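Local atomic coordinates of L-Ribose isomerase (Acinetobacter, PDB entry 4Q0S), a protein that catalyses the isomerisation of the rare aldose L-ribose, probably to its ketose L-ribulose, in a cupin barrel that holds a cobalt ion beside the sugar pocket. Residues W25-A30 / A73-F77; I51-D56 / A249-R254; A93-E97 / I234-M240. All coordinates share one frame; numbering follows the deposited sequence.

Contact 1: W25-A30 / A73-F77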
loop_
_atom_site.group_PDB
_atom_site.type_symbol
_atom_site.label_atom_id
_atom_site.label_comp_id
_atom_site.label_asym_id
_atom_site.label_seq_id
_atom_site.Cartn_x
_atom_site.Cartn_y
_atom_site.Cartn_z
ATOM N N TRP A 25 16.167 10.875 10.549
ATOM C CA TRP A 25 16.411 9.489 10.160
ATOM C C TRP A 25 15.281 8.579 10.634
ATOM O O TRP A 25 14.642 7.890 9.837
ATOM C CB TRP A 25 17.750 9.030 10.759
ATOM C CG TRP A 25 18.171 7.618 10.451
ATOM C CD1 TRP A 25 18.046 6.961 9.257
ATOM C CD2 TRP A 25 18.905 6.734 11.318
ATOM N NE1 TRP A 25 18.664 5.730 9.326
ATOM C CE2 TRP A 25 19.198 5.568 10.577
ATOM C CE3 TRP A 25 19.347 6.820 12.647
ATOM C CZ2 TRP A 25 19.916 4.492 11.120
ATOM C CZ3 TRP A 25 20.062 5.751 13.186
ATOM C CH2 TRP A 25 20.338 4.602 12.421
ATOM N N VAL A 26 15.026 8.594 11.935
ATOM C CA VAL A 26 13.992 7.761 12.521
ATOM C C VAL A 26 12.551 8.168 12.205
ATOM O O VAL A 26 11.718 7.311 11.923
ATOM C CB VAL A 26 14.182 7.675 14.052
ATOM C CG1 VAL A 26 13.003 6.959 14.698
ATOM C CG2 VAL A 26 15.472 6.924 14.353
ATOM N N ARG A 27 12.241 9.459 12.244
ATOM C CA ARG A 27 10.869 9.869 11.955
ATOM C C ARG A 27 10.501 9.621 10.491
ATOM O O ARG A 27 9.377 9.222 10.199
ATOM C CB ARG A 27 10.642 11.335 12.348
ATOM C CG ARG A 27 10.755 11.562 13.863
ATOM C CD ARG A 27 10.320 12.963 14.284
ATOM N NE ARG A 27 8.863 13.114 14.290
ATOM C CZ ARG A 27 8.226 14.259 14.533
ATOM N NH1 ARG A 27 8.912 15.371 14.789
ATOM N NH2 ARG A 27 6.898 14.295 14.517
ATOM N N GLU A 28 11.441 9.836 9.573
ATOM C CA GLU A 28 11.168 9.586 8.157
ATOM C C GLU A 28 10.942 8.102 7.961
ATOM O O GLU A 28 10.103 7.699 7.157
ATOM C CB GLU A 28 12.341 9.984 7.261
ATOM C CG GLU A 28 12.390 11.436 6.835
ATOM C CD GLU A 28 11.188 11.866 6.010
ATOM O OE1 GLU A 28 10.563 11.015 5.341
ATOM O OE2 GLU A 28 10.882 13.072 6.022
ATOM N N ALA A 29 11.719 7.295 8.684
ATOM C CA ALA A 29 11.619 5.849 8.569
ATOM C C ALA A 29 10.282 5.365 9.090
ATOM O O ALA A 29 9.690 4.456 8.525
ATOM C CB ALA A 29 12.763 5.170 9.333
ATOM N N ALA A 30 9.807 5.975 10.173
ATOM C CA ALA A 30 8.521 5.588 10.732
ATOM C C ALA A 30 7.401 5.909 9.744
ATOM O O ALA A 30 6.427 5.168 9.640
ATOM C CB ALA A 30 8.285 6.303 12.063
ATOM N N ALA A 73 24.694 0.214 10.561
ATOM C CA ALA A 73 23.675 0.979 11.262
ATOM C C ALA A 73 22.323 0.650 10.635
ATOM O O ALA A 73 22.235 0.342 9.440
ATOM C CB ALA A 73 23.965 2.465 11.138
ATOM N N MET A 74 21.267 0.729 11.435
ATOM C CA MET A 74 19.938 0.407 10.943
ATOM C C MET A 74 18.892 0.905 11.912
ATOM O O MET A 74 19.206 1.358 13.014
ATOM C CB MET A 74 19.783 -1.107 10.827
ATOM C CG MET A 74 19.678 -1.771 12.196
ATOM S SD MET A 74 19.832 -3.554 12.157
ATOM C CE MET A 74 18.322 -3.968 11.257
ATOM N N ILE A 75 17.638 0.784 11.495
ATOM C CA ILE A 75 16.519 1.193 12.324
ATOM C C ILE A 75 15.633 -0.015 12.549
ATOM O O ILE A 75 15.432 -0.817 11.639
ATOM C CB ILE A 75 15.675 2.292 11.637
ATOM C CG1 ILE A 75 16.485 3.582 11.546
ATOM C CG2 ILE A 75 14.369 2.506 12.404
ATOM C CD1 ILE A 75 15.729 4.723 10.935
ATOM N N ILE A 76 15.117 -0.152 13.765
ATOM C CA ILE A 76 14.226 -1.255 14.077
ATOM C C ILE A 76 13.054 -0.718 14.872
ATOM O O ILE A 76 13.244 -0.044 15.883
ATOM C CB ILE A 76 14.916 -2.352 14.926
ATOM C CG1 ILE A 76 16.091 -2.957 14.151
ATOM C CG2 ILE A 76 13.906 -3.441 15.282
ATOM C CD1 ILE A 76 16.869 -4.020 14.937
ATOM N N PHE A 77 11.844 -0.986 14.386
ATOM C CA PHE A 77 10.629 -0.573 15.072
ATOM C C PHE A 77 9.994 -1.887 15.498
ATOM O O PHE A 77 9.476 -2.640 14.673
ATOM C CB PHE A 77 9.683 0.191 14.135
ATOM C CG PHE A 77 10.207 1.532 13.695
ATOM C CD1 PHE A 77 10.530 2.514 14.629
ATOM C CD2 PHE A 77 10.347 1.827 12.344
ATOM C CE1 PHE A 77 10.985 3.773 14.218
ATOM C CE2 PHE A 77 10.798 3.081 11.920
ATOM C CZ PHE A 77 11.117 4.055 12.858
#
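I75 pushes its outer carbons against W25 and A29, where helix 19-35 lies on the first part of strand 73-82 in the cupin barrel. The short axes pass 9.6 Å apart, with N-to-C directions 51° from each other.

One interaction is CH-pi. I75 CD1 sits 3.5 Å from the centroid of the five-membered ring of W25, almost straight above it. I75 CG1 follows over the same indole and comes 3.5 Å from W25 CE2. The indole can lie across the isoleucine because W25 CG is anti to the backbone N (chi1 -180°), which sends the ring along the helix side towards the strand. At its far corner, W25 CH2 reaches M74 O at 3.5 Å.

Aliphatic contacts follow. I75 CD1 is 3.4 Å from A29 CB, closer than usual for two carbons. V26 CG2 borders the same methyl more loosely.

The F77 ring meets the helix backbone. F77 CZ is 3.4 Å from V26 O, which lies in the ring plane at the edge. V26 CG1 meets F77 CE1, and A30 CB meets F77 CZ at 3.7 Å. V26 O still accepts the helix bond from A30 N.

E28 OE2 accepts hydrogen bonds from H109 and W66 of a second subunit. Against its own strand, the helix is held by dispersion and close shape fit, with small alanines letting I75 and F77 come near the helix backbone.

Contact 2: I51-D56 / A249-R254. With RB0 (D-ribitol), chain C.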
loop_
_atom_site.group_PDB
_atom_site.type_symbol
_atom_site.label_atom_id
_atom_site.label_comp_id
_atom_site.label_asym_id
_atom_site.label_seq_id
_atom_site.Cartn_x
_atom_site.Cartn_y
_atom_site.Cartn_z
ATOM N N ILE A 51 19.832 2.510 15.360
ATOM C CA ILE A 51 21.013 1.833 15.893
ATOM C C ILE A 51 22.297 2.028 15.089
ATOM O O ILE A 51 22.309 1.930 13.863
ATOM C CB ILE A 51 20.733 0.314 16.004
ATOM C CG1 ILE A 51 19.456 0.085 16.814
ATOM C CG2 ILE A 51 21.911 -0.409 16.661
ATOM C CD1 ILE A 51 18.889 -1.330 16.668
ATOM N N VAL A 52 23.386 2.307 15.794
ATOM C CA VAL A 52 24.697 2.476 15.173
ATOM C C VAL A 52 25.570 1.448 15.896
ATOM O O VAL A 52 25.725 1.512 17.116
ATOM C CB VAL A 52 25.242 3.906 15.391
ATOM C CG1 VAL A 52 26.597 4.062 14.716
ATOM C CG2 VAL A 52 24.250 4.927 14.828
ATOM N N PHE A 53 26.119 0.495 15.146
ATOM C CA PHE A 53 26.920 -0.577 15.735
ATOM C C PHE A 53 28.393 -0.275 15.991
ATOM O O PHE A 53 29.274 -0.789 15.299
ATOM C CB PHE A 53 26.807 -1.841 14.875
ATOM C CG PHE A 53 25.393 -2.356 14.728
ATOM C CD1 PHE A 53 24.577 -1.906 13.693
ATOM C CD2 PHE A 53 24.884 -3.291 15.625
ATOM C CE1 PHE A 53 23.274 -2.383 13.551
ATOM C CE2 PHE A 53 23.581 -3.777 15.495
ATOM C CZ PHE A 53 22.775 -3.323 14.456
ATOM N N GLY A 54 28.657 0.545 16.997
ATOM C CA GLY A 54 30.032 0.873 17.323
ATOM C C GLY A 54 30.425 2.312 17.070
ATOM O O GLY A 54 29.938 2.951 16.134
ATOM N N ALA A 55 31.329 2.809 17.909
ATOM C CA ALA A 55 31.827 4.180 17.838
ATOM C C ALA A 55 32.309 4.623 16.459
ATOM O O ALA A 55 32.032 5.743 16.036
ATOM C CB ALA A 55 32.949 4.365 18.856
ATOM N N ASP A 56 33.035 3.761 15.758
ATOM C CA ASP A 56 33.533 4.133 14.443
ATOM C C ASP A 56 32.464 4.053 13.352
ATOM O O ASP A 56 32.745 4.311 12.180
ATOM C CB ASP A 56 34.735 3.260 14.062
ATOM C CG ASP A 56 34.451 1.783 14.210
ATOM O OD1 ASP A 56 33.413 1.321 13.691
ATOM O OD2 ASP A 56 35.270 1.078 14.839
ATOM N N ALA A 249 33.261 -4.278 18.564
ATOM C CA ALA A 249 32.823 -2.890 18.496
ATOM C C ALA A 249 31.310 -2.809 18.313
ATOM O O ALA A 249 30.672 -1.856 18.757
ATOM C CB ALA A 249 33.527 -2.181 17.344
ATOM N N ALA A 250 30.743 -3.824 17.668
ATOM C CA ALA A 250 29.310 -3.869 17.401
ATOM C C ALA A 250 28.443 -4.194 18.615
ATOM O O ALA A 250 27.367 -3.618 18.782
ATOM C CB ALA A 250 29.032 -4.868 16.286
ATOM N N ASN A 251 28.901 -5.115 19.459
ATOM C CA ASN A 251 28.134 -5.512 20.642
ATOM C C ASN A 251 27.832 -4.369 21.601
ATOM O O ASN A 251 26.735 -4.282 22.153
ATOM C CB ASN A 251 28.862 -6.616 21.415
ATOM C CG ASN A 251 28.176 -7.965 21.293
ATOM O OD1 ASN A 251 28.303 -8.653 20.279
ATOM N ND2 ASN A 251 27.430 -8.343 22.327
ATOM N N THR A 252 28.812 -3.496 21.801
ATOM C CA THR A 252 28.656 -2.369 22.711
ATOM C C THR A 252 27.642 -1.328 22.234
ATOM O O THR A 252 26.572 -1.174 22.829
ATOM C CB THR A 252 30.010 -1.674 22.946
ATOM O OG1 THR A 252 30.522 -1.184 21.701
ATOM C CG2 THR A 252 31.007 -2.659 23.541
ATOM N N GLY A 253 27.982 -0.619 21.162
ATOM C CA GLY A 253 27.099 0.408 20.634
ATOM C C GLY A 253 25.696 -0.051 20.277
ATOM O O GLY A 253 24.820 0.772 20.012
ATOM N N ARG A 254 25.476 -1.359 20.270
ATOM C CA ARG A 254 24.168 -1.905 19.930
ATOM C C ARG A 254 23.094 -1.487 20.937
ATOM O O ARG A 254 22.009 -1.048 20.555
ATOM C CB ARG A 254 24.250 -3.435 19.866
ATOM C CG ARG A 254 23.165 -4.109 19.027
ATOM C CD ARG A 254 21.759 -3.829 19.543
ATOM N NE ARG A 254 20.741 -4.508 18.745
ATOM C CZ ARG A 254 19.431 -4.370 18.928
ATOM N NH1 ARG A 254 18.580 -5.029 18.152
ATOM N NH2 ARG A 254 18.971 -3.569 19.882
HETATM C C1 RB0 C . 19.823 -6.877 15.096
HETATM O O1 RB0 C . 20.464 -5.977 15.984
HETATM C C2 RB0 C . 18.476 -7.286 15.672
HETATM O O2 RB0 C . 18.666 -8.167 16.777
HETATM C C3 RB0 C . 17.600 -7.946 14.587
HETATM O O3 RB0 C . 16.276 -8.114 15.073
HETATM C C4 RB0 C . 18.147 -9.296 14.106
HETATM O O4 RB0 C . 19.029 -9.836 15.079
HETATM C C5 RB0 C . 18.878 -9.125 12.778
HETATM O O5 RB0 C . 19.239 -10.400 12.249
HETATM O O HOH W 1 23.048 2.333 18.793
#
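Ribitol O1 is gripped by two N-H groups of R254. R254 NE gives one bond of 3.1 Å to O1. R254 NH1 gives a second of 3.0 Å to O1, and both are bent by a similar amount. NH1 also forms a salt bridge with E222. Together these bonds help to fix the rotation of the guanidinium in the sugar pocket.

I51 CD1 lies over the centre of the guanidinium, 3.8 Å from R254 CZ. F53 runs beside the arginine chain in the same direction, and F53 CE2 is 3.6 Å from R254 CG. The F53 ring stands 79° from the guanidinium plane and turns an edge to ribitol O1. R254 CG, nearly anti to the backbone N (chi1 -158°), lies by this ring, and the bend at chi2 then turns the outer chain towards O1.

The backbones come close at G54 and G253. G54 CA is 3.1 Å from A249 O. A water accepts from V52 N and lies 2.7 Å from G253 O. The chain makes an inverse gamma turn at F53, closed by a weak bond from G54 N to V52 O.

Helix 248-254 thus packs on the end of strand 50-52, while F245 of strand 244-245 touches F53, A250 and R254.

Contact 3: A93-E97 / I234-M240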
loop_
_atom_site.group_PDB
_atom_site.type_symbol
_atom_site.label_atom_id
_atom_site.label_comp_id
_atom_site.label_asym_id
_atom_site.label_seq_id
_atom_site.Cartn_x
_atom_site.Cartn_y
_atom_site.Cartn_z
ATOM N N ALA A 93 9.753 -24.184 31.432
ATOM C CA ALA A 93 10.382 -22.974 31.959
ATOM C C ALA A 93 11.825 -22.712 31.513
ATOM O O ALA A 93 12.159 -21.601 31.096
ATOM C CB ALA A 93 10.308 -22.979 33.480
ATOM N N PRO A 94 12.703 -23.722 31.605
ATOM C CA PRO A 94 14.093 -23.507 31.192
ATOM C C PRO A 94 14.324 -23.426 29.675
ATOM O O PRO A 94 15.415 -23.071 29.229
ATOM C CB PRO A 94 14.824 -24.683 31.837
ATOM C CG PRO A 94 13.799 -25.774 31.781
ATOM C CD PRO A 94 12.527 -25.061 32.197
ATOM N N TYR A 95 13.296 -23.738 28.890
ATOM C CA TYR A 95 13.409 -23.706 27.431
ATOM C C TYR A 95 12.503 -22.661 26.778
ATOM O O TYR A 95 12.469 -22.539 25.553
ATOM C CB TYR A 95 13.081 -25.085 26.859
ATOM C CG TYR A 95 13.863 -26.207 27.504
ATOM C CD1 TYR A 95 15.246 -26.302 27.341
ATOM C CD2 TYR A 95 13.222 -27.168 28.288
ATOM C CE1 TYR A 95 15.972 -27.327 27.940
ATOM C CE2 TYR A 95 13.938 -28.200 28.892
ATOM C CZ TYR A 95 15.313 -28.274 28.713
ATOM O OH TYR A 95 16.027 -29.295 29.300
ATOM N N ALA A 96 11.776 -21.908 27.595
ATOM C CA ALA A 96 10.868 -20.882 27.093
ATOM C C ALA A 96 11.610 -19.782 26.330
ATOM O O ALA A 96 11.083 -19.216 25.372
ATOM C CB ALA A 96 10.088 -20.275 28.253
ATOM N N GLU A 97 12.832 -19.497 26.766
ATOM C CA GLU A 97 13.677 -18.470 26.169
ATOM C C GLU A 97 13.959 -18.692 24.679
ATOM O O GLU A 97 14.434 -17.789 23.994
ATOM C CB GLU A 97 15.000 -18.392 26.937
ATOM C CG GLU A 97 15.789 -19.698 26.930
ATOM C CD GLU A 97 16.859 -19.740 28.004
ATOM O OE1 GLU A 97 16.495 -19.789 29.197
ATOM O OE2 GLU A 97 18.059 -19.718 27.655
ATOM N N ILE A 234 10.402 -14.970 33.339
ATOM C CA ILE A 234 11.069 -16.099 33.974
ATOM C C ILE A 234 12.367 -15.559 34.564
ATOM O O ILE A 234 13.062 -14.766 33.927
ATOM C CB ILE A 234 11.367 -17.230 32.959
ATOM C CG1 ILE A 234 10.055 -17.892 32.531
ATOM C CG2 ILE A 234 12.299 -18.268 33.575
ATOM C CD1 ILE A 234 10.223 -19.020 31.542
ATOM N N PRO A 235 12.699 -15.966 35.801
ATOM C CA PRO A 235 13.911 -15.530 36.501
ATOM C C PRO A 235 15.160 -15.403 35.633
ATOM O O PRO A 235 15.707 -14.310 35.484
ATOM C CB PRO A 235 14.059 -16.578 37.596
ATOM C CG PRO A 235 12.632 -16.822 37.974
ATOM C CD PRO A 235 11.946 -16.933 36.624
ATOM N N SER A 236 15.601 -16.518 35.056
ATOM C CA SER A 236 16.795 -16.538 34.215
ATOM C C SER A 236 16.814 -15.466 33.124
ATOM O O SER A 236 17.861 -14.897 32.831
ATOM C CB SER A 236 16.962 -17.917 33.572
ATOM O OG SER A 236 15.880 -18.218 32.709
ATOM N N TRP A 237 15.660 -15.193 32.524
ATOM C CA TRP A 237 15.566 -14.193 31.464
ATOM C C TRP A 237 16.158 -12.842 31.855
ATOM O O TRP A 237 16.588 -12.075 30.994
ATOM C CB TRP A 237 14.104 -13.996 31.062
ATOM C CG TRP A 237 13.506 -15.157 30.328
ATOM C CD1 TRP A 237 13.724 -16.484 30.567
ATOM C CD2 TRP A 237 12.533 -15.093 29.280
ATOM N NE1 TRP A 237 12.942 -17.252 29.736
ATOM C CE2 TRP A 237 12.200 -16.423 28.937
ATOM C CE3 TRP A 237 11.905 -14.040 28.600
ATOM C CZ2 TRP A 237 11.263 -16.728 27.941
ATOM C CZ3 TRP A 237 10.973 -14.343 27.611
ATOM C CH2 TRP A 237 10.661 -15.679 27.293
ATOM N N LEU A 238 16.176 -12.554 33.153
ATOM C CA LEU A 238 16.702 -11.289 33.656
ATOM C C LEU A 238 18.165 -11.058 33.282
ATOM O O LEU A 238 19.039 -11.850 33.635
ATOM C CB LEU A 238 16.545 -11.228 35.178
ATOM C CG LEU A 238 17.036 -9.957 35.875
ATOM C CD1 LEU A 238 16.312 -8.738 35.324
ATOM C CD2 LEU A 238 16.797 -10.091 37.371
ATOM N N GLY A 239 18.418 -9.965 32.567
ATOM C CA GLY A 239 19.770 -9.635 32.151
ATOM C C GLY A 239 20.302 -10.505 31.024
ATOM O O GLY A 239 21.347 -10.216 30.441
ATOM N N MET A 240 19.579 -11.576 30.716
ATOM C CA MET A 240 19.972 -12.502 29.660
ATOM C C MET A 240 20.236 -11.790 28.333
ATOM O O MET A 240 19.424 -10.981 27.880
ATOM C CB MET A 240 18.872 -13.545 29.472
ATOM C CG MET A 240 19.189 -14.629 28.466
ATOM S SD MET A 240 17.769 -15.714 28.249
ATOM C CE MET A 240 17.782 -16.613 29.803
HETATM O O HOH W 2 13.823 -20.296 29.413
#
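W237 brings the benzene side of its indole to A96 and E97, joining two loops outside the strands of the cupin barrel. One loop follows strand 73-82 and the other precedes strand 244-245. W237 also opens a type II beta turn that ends at M240.

This end of the indole meets the backbone of the other loop. W237 CZ2 is 3.4 Å from E97 N, and A96 C lies at the ring edge near its plane. A96 CB touches W237 CZ2 at 3.7 Å. I234 arrives beside the tryptophan. Its CG1 lies over one face of that ring, and I234 CD1 reaches across to A96 CB at 3.5 Å. Hence A96 CB touches both a methyl and an aromatic carbon.

E97 and M240 cross at about a right angle. M240 CE comes 3.5 Å from E97 OE1, brought there by the bend at chi3 of the methionine (-72°). The other carboxylate oxygen, OE2, forms a salt bridge with R121, so the two oxygens have different partners. H221 takes part from outside, meeting W237 edge-to-face and bonding to E97 O. L150 of a third subunit packs on A93 and I234.

One water ties the two loops together. It donates to A93 O and to E97 OE1, each at 2.7 Å, and accepts from E97 N and from W237 NE1, the last at 3.2 Å.

How the contacts relate
Contacts 1 and 2 are buried and share a sheet, since strands 50-52 and 73-82 are neighbours in it. They touch directly: M74 O is 2.7 Å from I51 N, a probable hydrogen bond, and M74 SD packs on F53. Contact 1 is mainly apolar, with no polar bond between its segments, and sets a helix against the strand. Contact 2 is mixed, because it reaches the ribitol pocket, where R254 binds the ligand. Contact 3 is partly buried and lies farther out, its centre 29 Å from that of contact 1 and 25 Å from that of contact 2. It joins loops, with water in its polar part. Its segments lie in the chain between those of contact 2.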